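Local coordinates for protein alkaline phosphatase (Thermus thermophilus, PDB 7KWD) that probably hydrolyses phosphate monoesters as a homodimeric alkaline phosphatase that binds zinc and magnesium ions, at residues T458-F461 with R462-E466. Sequence-based numbering, arbitrary orientation.
Sequences THVF and RLMGE
The first turns of helix 459-468 bring His-459 and Arg-462 together, one helical turn apart, beside i to i+4 helical hydrogen bonds. Leu-463 N donates to His-459 O (2.9 Å), Met-464 N to Val-460 O and Gly-465 N to Phe-461 O (3.0 Å). On the face turned to the segment around Pro-32, NH1 of Arg-462 gives a hydrogen bond to ND1 of His-459 (3.2 Å, 150° at the hydrogen), lying in the imidazole plane at the ring edge. The guanidinium and ring planes are 33° apart. The arginine chain, extended from CG to NE, runs back toward the start of the helix and lays its NH2 alongside Thr-458 OG1, whose hydrogen bond goes to Asp-456. With CG anti to the backbone N (chi1 -165°), the imidazole also meets Leu-463, whose CD2 lies 3.5 Å from NE2, an atom itself bonded to Pro-32 O. Replacing the imidazole of His-459 by the methyl of an alanine is likely to leave Arg-462 NH1 and the Pro-32 carbonyl without this partner and to open a gap against Leu-463 CD2. On the face turned to strand 40-46 and helix 95-104, Val-460 CG1 touches Met-464 CG at 4.3 Å. The arrangement is that of a buried helix packed between strand 40-46, helix 95-104 and the N-terminal segment in the alkaline phosphatase fold.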
ATOM      1  N   THR A 458       8.312  13.339  -9.843  1.00 19.56           N
ATOM      2  CA  THR A 458       8.673  14.553 -10.566  1.00 23.50           C
ATOM      3  C   THR A 458       7.731  14.820 -11.729  1.00 24.96           C
ATOM      4  O   THR A 458       7.701  15.929 -12.260  1.00 21.60           O
ATOM      5  CB  THR A 458      10.094  14.492 -11.129  1.00 25.24           C
ATOM      6  OG1 THR A 458      10.286  13.282 -11.885  1.00 18.94           O
ATOM      7  CG2 THR A 458      11.097  14.547  -9.977  1.00 22.48           C
ATOM      8  N   HIS A 459       6.967  13.826 -12.150  1.00 24.50           N
ATOM      9  CA  HIS A 459       6.066  14.069 -13.268  1.00 22.12           C
ATOM     10  C   HIS A 459       4.927  14.997 -12.882  1.00 19.10           C
ATOM     11  O   HIS A 459       4.314  15.627 -13.760  1.00 21.93           O
ATOM     12  CB  HIS A 459       5.508  12.772 -13.801  1.00 27.32           C
ATOM     13  CG  HIS A 459       4.883  12.926 -15.141  1.00 23.32           C
ATOM     14  ND1 HIS A 459       5.581  13.406 -16.227  1.00 25.13           N
ATOM     15  CD2 HIS A 459       3.611  12.738 -15.558  1.00 26.70           C
ATOM     16  CE1 HIS A 459       4.770  13.471 -17.266  1.00 26.42           C
ATOM     17  NE2 HIS A 459       3.574  13.061 -16.889  1.00 27.40           N
ATOM     18  N   VAL A 460       4.630  15.108 -11.582  1.00 18.78           N
ATOM     19  CA  VAL A 460       3.599  16.046 -11.188  1.00 16.66           C
ATOM     20  C   VAL A 460       3.991  17.458 -11.609  1.00 17.23           C
ATOM     21  O   VAL A 460       3.142  18.247 -12.064  1.00 22.20           O
ATOM     22  CB  VAL A 460       3.315  15.938  -9.685  1.00 19.07           C
ATOM     23  CG1 VAL A 460       2.489  17.119  -9.298  1.00 19.90           C
ATOM     24  CG2 VAL A 460       2.640  14.598  -9.409  1.00 21.87           C
ATOM     25  N   PHE A 461       5.284  17.784 -11.522  1.00 23.88           N
ATOM     26  CA  PHE A 461       5.769  19.064 -12.032  1.00 16.06           C
ATOM     27  C   PHE A 461       5.450  19.245 -13.515  1.00 20.55           C
ATOM     28  O   PHE A 461       4.946  20.290 -13.924  1.00 20.16           O
ATOM     29  CB  PHE A 461       7.271  19.154 -11.806  1.00 17.82           C
ATOM     30  CG  PHE A 461       7.894  20.435 -12.300  1.00 23.07           C
ATOM     31  CD1 PHE A 461       7.706  21.625 -11.612  1.00 21.65           C
ATOM     32  CD2 PHE A 461       8.668  20.442 -13.456  1.00 23.51           C
ATOM     33  CE1 PHE A 461       8.294  22.799 -12.046  1.00 21.30           C
ATOM     34  CE2 PHE A 461       9.239  21.611 -13.906  1.00 20.81           C
ATOM     35  CZ  PHE A 461       9.064  22.790 -13.195  1.00 23.56           C
ATOM     36  N   ARG A 462       5.722  18.220 -14.335  1.00 23.10           N
ATOM     37  CA  ARG A 462       5.424  18.313 -15.762  1.00 22.08           C
ATOM     38  C   ARG A 462       3.937  18.475 -16.029  1.00 24.18           C
ATOM     39  O   ARG A 462       3.536  19.246 -16.914  1.00 24.50           O
ATOM     40  CB  ARG A 462       5.966  17.077 -16.481  1.00 23.84           C
ATOM     41  CG  ARG A 462       7.470  17.051 -16.411  1.00 25.57           C
ATOM     42  CD  ARG A 462       8.091  16.005 -17.309  1.00 26.26           C
ATOM     43  NE  ARG A 462       9.410  15.715 -16.789  1.00 43.37           N
ATOM     44  CZ  ARG A 462       9.638  14.763 -15.896  1.00 37.76           C
ATOM     45  NH1 ARG A 462       8.631  14.004 -15.475  1.00 30.55           N
ATOM     46  NH2 ARG A 462      10.861  14.578 -15.436  1.00 49.55           N
ATOM     47  N   LEU A 463       3.095  17.766 -15.274  1.00 20.85           N
ATOM     48  CA  LEU A 463       1.661  17.908 -15.464  1.00 22.56           C
ATOM     49  C   LEU A 463       1.191  19.312 -15.112  1.00 20.79           C
ATOM     50  O   LEU A 463       0.348  19.890 -15.806  1.00 21.05           O
ATOM     51  CB  LEU A 463       0.910  16.893 -14.612  1.00 22.20           C
ATOM     52  CG  LEU A 463       1.188  15.422 -14.886  1.00 25.66           C
ATOM     53  CD1 LEU A 463       0.485  14.609 -13.799  1.00 26.69           C
ATOM     54  CD2 LEU A 463       0.723  15.064 -16.236  1.00 23.48           C
ATOM     55  N   MET A 464       1.693  19.864 -14.013  1.00 22.73           N
ATOM     56  CA  MET A 464       1.311  21.228 -13.667  1.00 22.71           C
ATOM     57  C   MET A 464       1.752  22.201 -14.747  1.00 22.62           C
ATOM     58  O   MET A 464       1.005  23.130 -15.108  1.00 22.40           O
ATOM     59  CB  MET A 464       1.907  21.628 -12.326  1.00 21.81           C
ATOM     60  CG  MET A 464       1.387  20.796 -11.191  1.00 23.93           C
ATOM     61  SD  MET A 464       1.649  21.534  -9.576  1.00 21.47           S
ATOM     62  CE  MET A 464       3.424  21.447  -9.391  1.00 22.12           C
ATOM     63  N   GLY A 465       2.961  22.014 -15.267  1.00 26.89           N
ATOM     64  CA  GLY A 465       3.468  22.942 -16.269  1.00 23.19           C
ATOM     65  C   GLY A 465       2.707  22.841 -17.575  1.00 25.48           C
ATOM     66  O   GLY A 465       2.428  23.852 -18.213  1.00 20.89           O
ATOM     67  N   GLU A 466       2.389  21.622 -18.001  1.00 23.49           N
ATOM     68  CA  GLU A 466       1.578  21.437 -19.191  1.00 27.04           C
ATOM     69  C   GLU A 466       0.232  22.096 -19.018  1.00 25.27           C
ATOM     70  O   GLU A 466      -0.206  22.863 -19.875  1.00 23.56           O
ATOM     71  CB  GLU A 466       1.373  19.957 -19.510  1.00 25.30           C
ATOM     72  CG  GLU A 466       0.322  19.765 -20.608  1.00 29.02           C
ATOM     73  CD  GLU A 466       0.167  18.310 -21.073  1.00 24.81           C
ATOM     74  OE1 GLU A 466       0.621  17.374 -20.353  1.00 24.61           O
ATOM     75  OE2 GLU A 466      -0.452  18.114 -22.150  1.00 27.56           O
TER